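Local structure of beta-1,4-galactanase (Thielavia heterothallica, 1HJS) at residues Val48-Ala53 with Tyr110-Asp115; Asn104-Leu109 with Leu157-Trp162; Asn181-Gly186 with Ser218-Leu223. The protein hydrolyses the beta-1,4-galactosidic linkages of type I arabinogalactans as a clan GH-A glycoside hydrolase of family 53. All blocks are in the same frame, centred on the assembly; numbering follows the deposited sequence.

The three contacts sample the helical layer and the strand-end loops of one (beta/alpha)8 barrel. Interactions 1 and 2 share helix 102-122, their centres 12 Å apart: interaction 1 joins it to the loop after strand 43-48, interaction 2 to helix 150-165. They touch, Tyr110 CD2 lying 3.4 Å from Ser159 O, and both meet the same N-linked sugar and the same sulfate. Interaction 3 ties two loops that follow strands 174-179 and 208-212, its centre about 31 and 30 Å from those of interactions 1 and 2. Interactions 1 and 3 lie on opposite sides of the chain's centre, with the side chains of Trp49 and Trp183 about 10 and 11 Å from that of Glu245, the probable nucleophile.

Interaction 1 (Val48-Ala53 with Tyr110-Asp115); sequences VWVNPA and YNYTLD. With NAG (2-acetamido-2-deoxy-beta-D-glucopyranose), chain E; SO4 (sulfate ion), chain F.
A water-bridged, partly apolar contact joins the loop after barrel strand 43-48 to helix 102-122, with the Tyr112 side chain reaching from the helix to the loop. Its CG stands anti to the backbone N (chi1 166°), which sends the phenol across toward Val48 and Val50. Val50 CG2 meets the ring obliquely, 3.8 Å from Tyr112 CZ, in an off-centre CH-pi contact. Val48 CG1 comes to 3.6 Å from Tyr112 OH. The hydroxyl makes no direct hydrogen bond to the loop; two waters serve instead. One, 2.8 Å from Tyr112 OH, donates to Val48 O, and the other, 2.6 Å from Tyr112 OH, donates to Trp49 O over a longer 3.3 Å. Trp98 meets the same ring edge-to-face. A sulfate, probably from the crystallisation liquor, lies at the ring edge with O1 3.4 Å from Tyr112 CD1, and takes a hydrogen bond from Asn51 ND2; Lys108 and Trp98 also bind it. Asn111, the preceding residue, carries the N-linked sugar. Val50 thus packs against the ring and Val48 against the hydroxyl, which still reaches two successive loop carbonyls through solvent, so the polar part of the link probably relies on the two waters.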
loop_
_atom_site.group_PDB
_atom_site.type_symbol
_atom_site.label_atom_id
_atom_site.label_comp_id
_atom_site.label_asym_id
_atom_site.label_seq_id
_atom_site.Cartn_x
_atom_site.Cartn_y
_atom_site.Cartn_z
ATOM N N VAL A 48 2.762 -3.414 -8.272
ATOM C CA VAL A 48 2.830 -3.874 -9.649
ATOM C C VAL A 48 3.352 -2.766 -10.550
ATOM O O VAL A 48 2.798 -1.671 -10.583
ATOM C CB VAL A 48 1.438 -4.303 -10.166
ATOM C CG1 VAL A 48 1.539 -4.754 -11.622
ATOM C CG2 VAL A 48 0.880 -5.417 -9.295
ATOM N N TRP A 49 4.431 -3.054 -11.268
ATOM C CA TRP A 49 5.006 -2.096 -12.197
ATOM C C TRP A 49 4.694 -2.599 -13.605
ATOM O O TRP A 49 4.553 -3.803 -13.825
ATOM C CB TRP A 49 6.516 -1.960 -11.968
ATOM C CG TRP A 49 6.850 -1.311 -10.641
ATOM C CD1 TRP A 49 5.967 -0.748 -9.753
ATOM C CD2 TRP A 49 8.153 -1.139 -10.068
ATOM N NE1 TRP A 49 6.645 -0.238 -8.666
ATOM C CE2 TRP A 49 7.985 -0.464 -8.834
ATOM C CE3 TRP A 49 9.447 -1.489 -10.477
ATOM C CZ2 TRP A 49 9.066 -0.132 -8.005
ATOM C CZ3 TRP A 49 10.525 -1.157 -9.649
ATOM C CH2 TRP A 49 10.324 -0.486 -8.429
ATOM N N VAL A 50 4.582 -1.674 -14.552
ATOM C CA VAL A 50 4.226 -2.021 -15.922
ATOM C C VAL A 50 5.259 -2.839 -16.692
ATOM O O VAL A 50 4.997 -3.995 -17.043
ATOM C CB VAL A 50 3.871 -0.746 -16.714
ATOM C CG1 VAL A 50 3.467 -1.104 -18.136
ATOM C CG2 VAL A 50 2.744 -0.008 -16.000
ATOM N N ASN A 51 6.419 -2.252 -16.965
ATOM C CA ASN A 51 7.478 -2.954 -17.694
ATOM C C ASN A 51 8.867 -2.727 -17.116
ATOM O O ASN A 51 9.767 -2.263 -17.815
ATOM C CB ASN A 51 7.489 -2.530 -19.163
ATOM C CG ASN A 51 6.446 -3.248 -19.982
ATOM O OD1 ASN A 51 6.480 -4.475 -20.109
ATOM N ND2 ASN A 51 5.511 -2.492 -20.551
ATOM N N PRO A 52 9.067 -3.060 -15.835
ATOM C CA PRO A 52 10.397 -2.854 -15.258
ATOM C C PRO A 52 11.434 -3.653 -16.042
ATOM O O PRO A 52 11.204 -4.806 -16.396
ATOM C CB PRO A 52 10.227 -3.347 -13.824
ATOM C CG PRO A 52 9.175 -4.409 -13.954
ATOM C CD PRO A 52 8.182 -3.765 -14.893
ATOM N N ALA A 53 12.575 -3.031 -16.321
ATOM C CA ALA A 53 13.634 -3.678 -17.083
ATOM C C ALA A 53 14.067 -5.030 -16.520
ATOM O O ALA A 53 14.159 -6.011 -17.260
ATOM C CB ALA A 53 14.842 -2.748 -17.191
ATOM N N TYR A 110 -6.948 2.077 -19.439
ATOM C CA TYR A 110 -8.077 1.164 -19.340
ATOM C C TYR A 110 -7.668 -0.214 -19.855
ATOM O O TYR A 110 -7.897 -1.221 -19.187
ATOM C CB TYR A 110 -9.260 1.714 -20.141
ATOM C CG TYR A 110 -10.402 0.736 -20.307
ATOM C CD1 TYR A 110 -10.442 -0.132 -21.398
ATOM C CD2 TYR A 110 -11.443 0.682 -19.380
ATOM C CE1 TYR A 110 -11.497 -1.032 -21.568
ATOM C CE2 TYR A 110 -12.504 -0.215 -19.539
ATOM C CZ TYR A 110 -12.520 -1.067 -20.639
ATOM O OH TYR A 110 -13.562 -1.953 -20.815
ATOM N N ASN A 111 -7.048 -0.248 -21.034
ATOM C CA ASN A 111 -6.594 -1.498 -21.639
ATOM C C ASN A 111 -5.632 -2.244 -20.727
ATOM O O ASN A 111 -5.767 -3.452 -20.522
ATOM C CB ASN A 111 -5.875 -1.240 -22.965
ATOM C CG ASN A 111 -6.806 -0.767 -24.059
ATOM O OD1 ASN A 111 -8.028 -0.778 -23.903
ATOM N ND2 ASN A 111 -6.213 -0.353 -25.173
ATOM N N TYR A 112 -4.646 -1.520 -20.204
ATOM C CA TYR A 112 -3.648 -2.115 -19.318
ATOM C C TYR A 112 -4.277 -2.720 -18.072
ATOM O O TYR A 112 -3.968 -3.850 -17.694
ATOM C CB TYR A 112 -2.618 -1.064 -18.890
ATOM C CG TYR A 112 -1.753 -1.513 -17.724
ATOM C CD1 TYR A 112 -0.657 -2.351 -17.922
ATOM C CD2 TYR A 112 -2.064 -1.132 -16.418
ATOM C CE1 TYR A 112 0.115 -2.803 -16.838
ATOM C CE2 TYR A 112 -1.304 -1.577 -15.331
ATOM C CZ TYR A 112 -0.219 -2.411 -15.548
ATOM O OH TYR A 112 0.530 -2.848 -14.472
ATOM N N THR A 113 -5.141 -1.952 -17.421
ATOM C CA THR A 113 -5.801 -2.411 -16.206
ATOM C C THR A 113 -6.714 -3.600 -16.498
ATOM O O THR A 113 -6.716 -4.593 -15.764
ATOM C CB THR A 113 -6.617 -1.273 -15.574
ATOM O OG1 THR A 113 -5.753 -0.154 -15.330
ATOM C CG2 THR A 113 -7.238 -1.725 -14.255
ATOM N N LEU A 114 -7.490 -3.496 -17.571
ATOM C CA LEU A 114 -8.392 -4.579 -17.957
ATOM C C LEU A 114 -7.585 -5.849 -18.225
ATOM O O LEU A 114 -7.918 -6.928 -17.737
ATOM C CB LEU A 114 -9.172 -4.189 -19.216
ATOM C CG LEU A 114 -10.063 -5.265 -19.853
ATOM C CD1 LEU A 114 -11.108 -5.746 -18.854
ATOM C CD2 LEU A 114 -10.737 -4.690 -21.090
ATOM N N ASP A 115 -6.521 -5.708 -19.009
ATOM C CA ASP A 115 -5.652 -6.825 -19.358
ATOM C C ASP A 115 -5.045 -7.474 -18.116
ATOM O O ASP A 115 -5.088 -8.692 -17.958
ATOM C CB ASP A 115 -4.532 -6.343 -20.282
ATOM C CG ASP A 115 -3.544 -7.443 -20.620
ATOM O OD1 ASP A 115 -3.924 -8.372 -21.366
ATOM O OD2 ASP A 115 -2.391 -7.382 -20.131
HETATM C C1 NAG E . -6.930 -0.326 -26.432
HETATM C C2 NAG E . -6.073 0.390 -27.479
HETATM C C3 NAG E . -6.781 0.388 -28.839
HETATM C C4 NAG E . -7.208 -1.029 -29.229
HETATM C C5 NAG E . -8.009 -1.670 -28.091
HETATM C C6 NAG E . -8.362 -3.114 -28.381
HETATM C C7 NAG E . -4.594 2.189 -26.850
HETATM C C8 NAG E . -4.394 3.696 -26.773
HETATM N N2 NAG E . -5.835 1.755 -27.050
HETATM O O3 NAG E . -5.910 0.908 -29.831
HETATM O O4 NAG E . -8.004 -0.980 -30.405
HETATM O O5 NAG E . -7.239 -1.657 -26.869
HETATM O O6 NAG E . -9.440 -3.547 -27.568
HETATM O O7 NAG E . -3.629 1.433 -26.732
HETATM S S SO4 F . 2.204 -2.318 -21.975
HETATM O O1 SO4 F . 0.963 -2.149 -20.946
HETATM O O2 SO4 F . 1.597 -2.383 -23.292
HETATM O O3 SO4 F . 3.034 -1.317 -21.845
HETATM O O4 SO4 F . 2.729 -3.617 -21.636
HETATM O O HOH W 1 1.199 -0.763 -12.677
HETATM O O HOH W 2 1.793 -5.052 -15.043
#

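Interaction 2 (Asn104-Leu109 with Leu157-Trp162); sequences NLSWKL and LHSAAW. With NAG (2-acetamido-2-deoxy-beta-D-glucopyranose), chain E; SO4 (sulfate ion), chain F.
Neighbouring helices of the barrel's outer layer, 102-122 and 150-165, meet here at two points, Ser106 against Ser159 and Leu109 against the small Ala160. The backbones come close, with CA atoms 6.0 Å apart both between Ser106 and Ser159 and between Leu109 and Ala160. At the serine pair the touching atoms are Ser159 CB and Ser106 O, 3.4 Å apart, while Ser159 OG rests 3.6 Å from Ser106 CB. No hydrogen bond crosses between the segments. Each hydroxyl turns back on its own helix, OG anti to the carbonyl carbon and beside the backbone N (chi1 -64° in Ser106, -66° in Ser159), and bonds a carbonyl one turn earlier: Ser106 OG to Ile102 O, Ser159 OG to Arg155 O. Two polar side chains can therefore sit in a close interface with their hydroxyls satisfied locally.

In a (beta/alpha)8 barrel such helices pack on the strands as well as on each other, and Ala160 does both, its side chain also touching Ile132 of strand 129-132. Across the helix pair, Leu109 CD2 lies 4.0 Å from Ala160 CB, and Leu156 and Tyr82 add to the apolar surroundings of the leucine.

Away from helix 150-165, helix 102-122 carries the glycan. The N-linked sugar lies over one face of the Trp107 indole, its N2 3.2 Å from Trp107 CE3 and offset toward the ring's rim. Lys108 NZ donates a hydrogen bond of 2.6 Å to sulfate O2.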
loop_
_atom_site.group_PDB
_atom_site.type_symbol
_atom_site.label_atom_id
_atom_site.label_comp_id
_atom_site.label_asym_id
_atom_site.label_seq_id
_atom_site.Cartn_x
_atom_site.Cartn_y
_atom_site.Cartn_z
ATOM N N ASN A 104 -5.777 9.118 -25.737
ATOM C CA ASN A 104 -5.122 7.831 -25.909
ATOM C C ASN A 104 -4.575 7.246 -24.615
ATOM O O ASN A 104 -4.568 6.026 -24.434
ATOM C CB ASN A 104 -4.000 7.941 -26.943
ATOM C CG ASN A 104 -4.529 8.069 -28.358
ATOM O OD1 ASN A 104 -5.338 7.258 -28.800
ATOM N ND2 ASN A 104 -4.074 9.089 -29.076
ATOM N N LEU A 105 -4.109 8.107 -23.717
ATOM C CA LEU A 105 -3.576 7.637 -22.443
ATOM C C LEU A 105 -4.685 6.997 -21.613
ATOM O O LEU A 105 -4.481 5.956 -20.992
ATOM C CB LEU A 105 -2.953 8.794 -21.657
ATOM C CG LEU A 105 -2.426 8.432 -20.263
ATOM C CD1 LEU A 105 -1.347 7.355 -20.372
ATOM C CD2 LEU A 105 -1.867 9.679 -19.600
ATOM N N SER A 106 -5.858 7.624 -21.602
ATOM C CA SER A 106 -6.989 7.100 -20.845
ATOM C C SER A 106 -7.343 5.715 -21.357
ATOM O O SER A 106 -7.663 4.811 -20.583
ATOM C CB SER A 106 -8.205 8.018 -20.989
ATOM O OG SER A 106 -7.945 9.295 -20.436
ATOM N N TRP A 107 -7.278 5.550 -22.670
ATOM C CA TRP A 107 -7.597 4.269 -23.269
ATOM C C TRP A 107 -6.515 3.241 -22.953
ATOM O O TRP A 107 -6.815 2.076 -22.685
ATOM C CB TRP A 107 -7.760 4.425 -24.776
ATOM C CG TRP A 107 -8.645 3.381 -25.362
ATOM C CD1 TRP A 107 -9.490 2.543 -24.682
ATOM C CD2 TRP A 107 -8.814 3.082 -26.749
ATOM N NE1 TRP A 107 -10.173 1.741 -25.562
ATOM C CE2 TRP A 107 -9.779 2.051 -26.840
ATOM C CE3 TRP A 107 -8.247 3.584 -27.928
ATOM C CZ2 TRP A 107 -10.190 1.513 -28.063
ATOM C CZ3 TRP A 107 -8.657 3.048 -29.148
ATOM C CH2 TRP A 107 -9.620 2.023 -29.203
ATOM N N LYS A 108 -5.260 3.681 -22.984
ATOM C CA LYS A 108 -4.130 2.805 -22.689
ATOM C C LYS A 108 -4.268 2.300 -21.256
ATOM O O LYS A 108 -4.078 1.118 -20.980
ATOM C CB LYS A 108 -2.814 3.579 -22.801
ATOM C CG LYS A 108 -1.621 2.793 -23.330
ATOM C CD LYS A 108 -1.613 1.323 -22.944
ATOM C CE LYS A 108 -0.407 0.629 -23.560
ATOM N NZ LYS A 108 -0.544 -0.854 -23.609
ATOM N N LEU A 109 -4.581 3.220 -20.349
ATOM C CA LEU A 109 -4.727 2.898 -18.936
ATOM C C LEU A 109 -5.846 1.886 -18.723
ATOM O O LEU A 109 -5.717 0.954 -17.928
ATOM C CB LEU A 109 -5.007 4.174 -18.139
ATOM C CG LEU A 109 -5.134 4.006 -16.624
ATOM C CD1 LEU A 109 -3.895 3.311 -16.072
ATOM C CD2 LEU A 109 -5.320 5.367 -15.981
ATOM N N LEU A 157 -8.544 8.134 -13.652
ATOM C CA LEU A 157 -8.999 7.244 -12.588
ATOM C C LEU A 157 -10.309 6.549 -12.967
ATOM O O LEU A 157 -10.526 5.382 -12.620
ATOM C CB LEU A 157 -9.151 8.018 -11.272
ATOM C CG LEU A 157 -7.824 8.544 -10.706
ATOM C CD1 LEU A 157 -8.077 9.339 -9.438
ATOM C CD2 LEU A 157 -6.887 7.376 -10.422
ATOM N N HIS A 158 -11.175 7.256 -13.690
ATOM C CA HIS A 158 -12.444 6.671 -14.128
ATOM C C HIS A 158 -12.148 5.504 -15.068
ATOM O O HIS A 158 -12.768 4.442 -14.975
ATOM C CB HIS A 158 -13.296 7.719 -14.855
ATOM C CG HIS A 158 -14.607 7.196 -15.358
ATOM N ND1 HIS A 158 -15.658 6.882 -14.521
ATOM C CD2 HIS A 158 -15.036 6.928 -16.615
ATOM C CE1 HIS A 158 -16.677 6.446 -15.241
ATOM N NE2 HIS A 158 -16.326 6.465 -16.513
ATOM N N SER A 159 -11.190 5.704 -15.970
ATOM C CA SER A 159 -10.806 4.670 -16.922
ATOM C C SER A 159 -10.196 3.466 -16.218
ATOM O O SER A 159 -10.502 2.323 -16.561
ATOM C CB SER A 159 -9.809 5.226 -17.938
ATOM O OG SER A 159 -10.418 6.215 -18.753
ATOM N N ALA A 160 -9.328 3.725 -15.241
ATOM C CA ALA A 160 -8.681 2.653 -14.487
ATOM C C ALA A 160 -9.728 1.850 -13.719
ATOM O O ALA A 160 -9.720 0.620 -13.734
ATOM C CB ALA A 160 -7.652 3.235 -13.516
ATOM N N ALA A 161 -10.628 2.553 -13.045
ATOM C CA ALA A 161 -11.676 1.897 -12.275
ATOM C C ALA A 161 -12.514 0.982 -13.163
ATOM O O ALA A 161 -12.798 -0.157 -12.799
ATOM C CB ALA A 161 -12.568 2.933 -11.610
ATOM N N TRP A 162 -12.909 1.473 -14.332
ATOM C CA TRP A 162 -13.717 0.649 -15.216
ATOM C C TRP A 162 -12.935 -0.455 -15.907
ATOM O O TRP A 162 -13.520 -1.401 -16.422
ATOM C CB TRP A 162 -14.475 1.524 -16.214
ATOM C CG TRP A 162 -15.655 2.131 -15.536
ATOM C CD1 TRP A 162 -15.682 3.292 -14.814
ATOM C CD2 TRP A 162 -16.944 1.527 -15.371
ATOM N NE1 TRP A 162 -16.907 3.442 -14.201
ATOM C CE2 TRP A 162 -17.698 2.374 -14.527
ATOM C CE3 TRP A 162 -17.531 0.348 -15.850
ATOM C CZ2 TRP A 162 -19.013 2.078 -14.152
ATOM C CZ3 TRP A 162 -18.836 0.053 -15.476
ATOM C CH2 TRP A 162 -19.562 0.916 -14.635
HETATM C C1 NAG E . -6.930 -0.326 -26.432
HETATM C C2 NAG E . -6.073 0.390 -27.479
HETATM C C3 NAG E . -6.781 0.388 -28.839
HETATM C C4 NAG E . -7.208 -1.029 -29.229
HETATM C C5 NAG E . -8.009 -1.670 -28.091
HETATM C C6 NAG E . -8.362 -3.114 -28.381
HETATM C C7 NAG E . -4.594 2.189 -26.850
HETATM C C8 NAG E . -4.394 3.696 -26.773
HETATM N N2 NAG E . -5.835 1.755 -27.050
HETATM O O3 NAG E . -5.910 0.908 -29.831
HETATM O O4 NAG E . -8.004 -0.980 -30.405
HETATM O O5 NAG E . -7.239 -1.657 -26.869
HETATM O O6 NAG E . -9.440 -3.547 -27.568
HETATM O O7 NAG E . -3.629 1.433 -26.732
HETATM S S SO4 F . 2.204 -2.318 -21.975
HETATM O O1 SO4 F . 0.963 -2.149 -20.946
HETATM O O2 SO4 F . 1.597 -2.383 -23.292
HETATM O O3 SO4 F . 3.034 -1.317 -21.845
HETATM O O4 SO4 F . 2.729 -3.617 -21.636
#

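Interaction 3 (Asn181-Gly186 with Ser218-Leu223); sequences NGWDWG and SSSATL. With PEG (di(hydroxyethyl)ether), chain M.
Contacts over an aromatic face join Trp183 to the turn at Ser218-Ala221. Ala221 lies above the five-membered ring, its CA 3.7 Å from that ring's centroid and 16° off the normal, and its CB approaches Trp183 CD1 at 3.4 Å. Ser220 covers the six-membered ring, with CB 3.5 Å from Trp183 CZ3. Both are CH-pi contacts on the same face; against the opposite one lie Asn181 CB and Asp184 CB, so the indole's own loop backs one face and the turn the other. Trp183 CG sits between the backbone N and the carbonyl carbon (chi1 53°), bringing the ring up against the turn. An alanine in place of Trp183 is likely to strip Ser220 and Ala221 of their aromatic platform and open a gap between the loops.

Both loops follow strands of the (beta/alpha)8 barrel and lead into its helices, and each contains a type I turn, Asn181-Asp184 and Ser218-Ala221. Asp184 and Thr222 are the N-caps of helices 185-196 and 223-237. The Trp183 side chain lies about 10 Å from that of Glu135, the probable proton donor.

Across the two segments there is no hydrogen bond. Ser218 OG accepts from Ser220 N at 3.1 Å, an ST turn that braces the serine whose CB lies over the indole, and Ala221 centres an inverse gamma turn. Thr222 OG1 bonds Ser224 OG and Ala225 N at the helix start.

A bound di(hydroxyethyl)ether spans the two loops: its O1 accepts from Gly186 N, its O4 donates to Ser220 O, and its C3 lies at the edge of the indole, 3.5 Å from Trp183 CZ3.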
loop_
_atom_site.group_PDB
_atom_site.type_symbol
_atom_site.label_atom_id
_atom_site.label_comp_id
_atom_site.label_asym_id
_atom_site.label_seq_id
_atom_site.Cartn_x
_atom_site.Cartn_y
_atom_site.Cartn_z
ATOM N N ASN A 181 0.576 10.814 3.312
ATOM C CA ASN A 181 0.288 11.669 4.465
ATOM C C ASN A 181 -1.160 11.623 4.966
ATOM O O ASN A 181 -1.875 12.633 4.943
ATOM C CB ASN A 181 0.673 13.122 4.145
ATOM C CG ASN A 181 2.153 13.280 3.823
ATOM O OD1 ASN A 181 2.985 12.493 4.276
ATOM N ND2 ASN A 181 2.487 14.310 3.049
ATOM N N GLY A 182 -1.578 10.456 5.445
ATOM C CA GLY A 182 -2.932 10.298 5.940
ATOM C C GLY A 182 -3.308 11.244 7.063
ATOM O O GLY A 182 -4.493 11.473 7.311
ATOM N N TRP A 183 -2.305 11.791 7.744
ATOM C CA TRP A 183 -2.537 12.714 8.852
ATOM C C TRP A 183 -2.891 14.121 8.377
ATOM O O TRP A 183 -3.404 14.929 9.150
ATOM C CB TRP A 183 -1.284 12.805 9.725
ATOM C CG TRP A 183 -0.050 13.126 8.931
ATOM C CD1 TRP A 183 0.829 12.231 8.386
ATOM C CD2 TRP A 183 0.411 14.427 8.543
ATOM N NE1 TRP A 183 1.804 12.893 7.684
ATOM C CE2 TRP A 183 1.575 14.242 7.764
ATOM C CE3 TRP A 183 -0.047 15.731 8.777
ATOM C CZ2 TRP A 183 2.290 15.312 7.218
ATOM C CZ3 TRP A 183 0.668 16.800 8.230
ATOM C CH2 TRP A 183 1.823 16.579 7.461
ATOM N N ASP A 184 -2.605 14.404 7.110
ATOM C CA ASP A 184 -2.847 15.725 6.529
ATOM C C ASP A 184 -4.247 15.873 5.939
ATOM O O ASP A 184 -4.436 15.713 4.733
ATOM C CB ASP A 184 -1.795 15.997 5.449
ATOM C CG ASP A 184 -1.836 17.422 4.928
ATOM O OD1 ASP A 184 -2.739 18.186 5.321
ATOM O OD2 ASP A 184 -0.954 17.772 4.113
ATOM N N TRP A 185 -5.221 16.187 6.791
ATOM C CA TRP A 185 -6.602 16.357 6.346
ATOM C C TRP A 185 -6.728 17.399 5.236
ATOM O O TRP A 185 -7.424 17.178 4.241
ATOM C CB TRP A 185 -7.500 16.752 7.529
ATOM C CG TRP A 185 -8.850 17.292 7.120
ATOM C CD1 TRP A 185 -9.366 18.523 7.424
ATOM C CD2 TRP A 185 -9.844 16.627 6.325
ATOM N NE1 TRP A 185 -10.617 18.665 6.864
ATOM C CE2 TRP A 185 -10.934 17.516 6.185
ATOM C CE3 TRP A 185 -9.920 15.366 5.716
ATOM C CZ2 TRP A 185 -12.085 17.185 5.464
ATOM C CZ3 TRP A 185 -11.067 15.035 4.998
ATOM C CH2 TRP A 185 -12.134 15.943 4.879
ATOM N N GLY A 186 -6.058 18.535 5.409
ATOM C CA GLY A 186 -6.129 19.585 4.405
ATOM C C GLY A 186 -5.840 19.082 3.001
ATOM O O GLY A 186 -6.550 19.413 2.049
ATOM N N SER A 218 8.060 13.691 9.221
ATOM C CA SER A 218 7.505 14.951 9.706
ATOM C C SER A 218 6.905 14.756 11.088
ATOM O O SER A 218 6.200 13.779 11.334
ATOM C CB SER A 218 6.413 15.456 8.758
ATOM O OG SER A 218 5.664 16.505 9.358
ATOM N N SER A 219 7.182 15.690 11.992
ATOM C CA SER A 219 6.651 15.610 13.348
ATOM C C SER A 219 5.146 15.879 13.360
ATOM O O SER A 219 4.484 15.695 14.382
ATOM C CB SER A 219 7.363 16.621 14.256
ATOM O OG SER A 219 7.205 17.939 13.767
ATOM N N SER A 220 4.608 16.309 12.224
ATOM C CA SER A 220 3.177 16.593 12.125
ATOM C C SER A 220 2.334 15.321 12.054
ATOM O O SER A 220 1.118 15.369 12.235
ATOM C CB SER A 220 2.894 17.458 10.893
ATOM O OG SER A 220 3.503 18.736 11.016
ATOM N N ALA A 221 2.985 14.189 11.802
ATOM C CA ALA A 221 2.290 12.906 11.686
ATOM C C ALA A 221 1.913 12.304 13.036
ATOM O O ALA A 221 2.277 11.165 13.345
ATOM C CB ALA A 221 3.156 11.916 10.897
ATOM N N THR A 222 1.184 13.069 13.842
ATOM C CA THR A 222 0.761 12.590 15.146
ATOM C C THR A 222 -0.404 11.619 14.999
ATOM O O THR A 222 -1.104 11.622 13.990
ATOM C CB THR A 222 0.290 13.744 16.050
ATOM O OG1 THR A 222 -0.769 14.458 15.396
ATOM C CG2 THR A 222 1.439 14.698 16.343
ATOM N N LEU A 223 -0.600 10.785 16.012
ATOM C CA LEU A 223 -1.706 9.844 15.997
ATOM C C LEU A 223 -2.994 10.656 16.081
ATOM O O LEU A 223 -4.027 10.270 15.531
ATOM C CB LEU A 223 -1.597 8.889 17.186
ATOM C CG LEU A 223 -0.364 7.981 17.147
ATOM C CD1 LEU A 223 -0.268 7.194 18.442
ATOM C CD2 LEU A 223 -0.462 7.036 15.957
HETATM C C1 PEG M . -4.707 18.656 8.966
HETATM O O1 PEG M . -4.614 19.616 7.870
HETATM C C2 PEG M . -3.294 18.288 9.336
HETATM O O2 PEG M . -2.583 19.004 10.385
HETATM C C3 PEG M . -1.247 18.557 10.633
HETATM C C4 PEG M . -0.724 18.715 12.082
HETATM O O4 PEG M . -0.841 17.587 12.985
#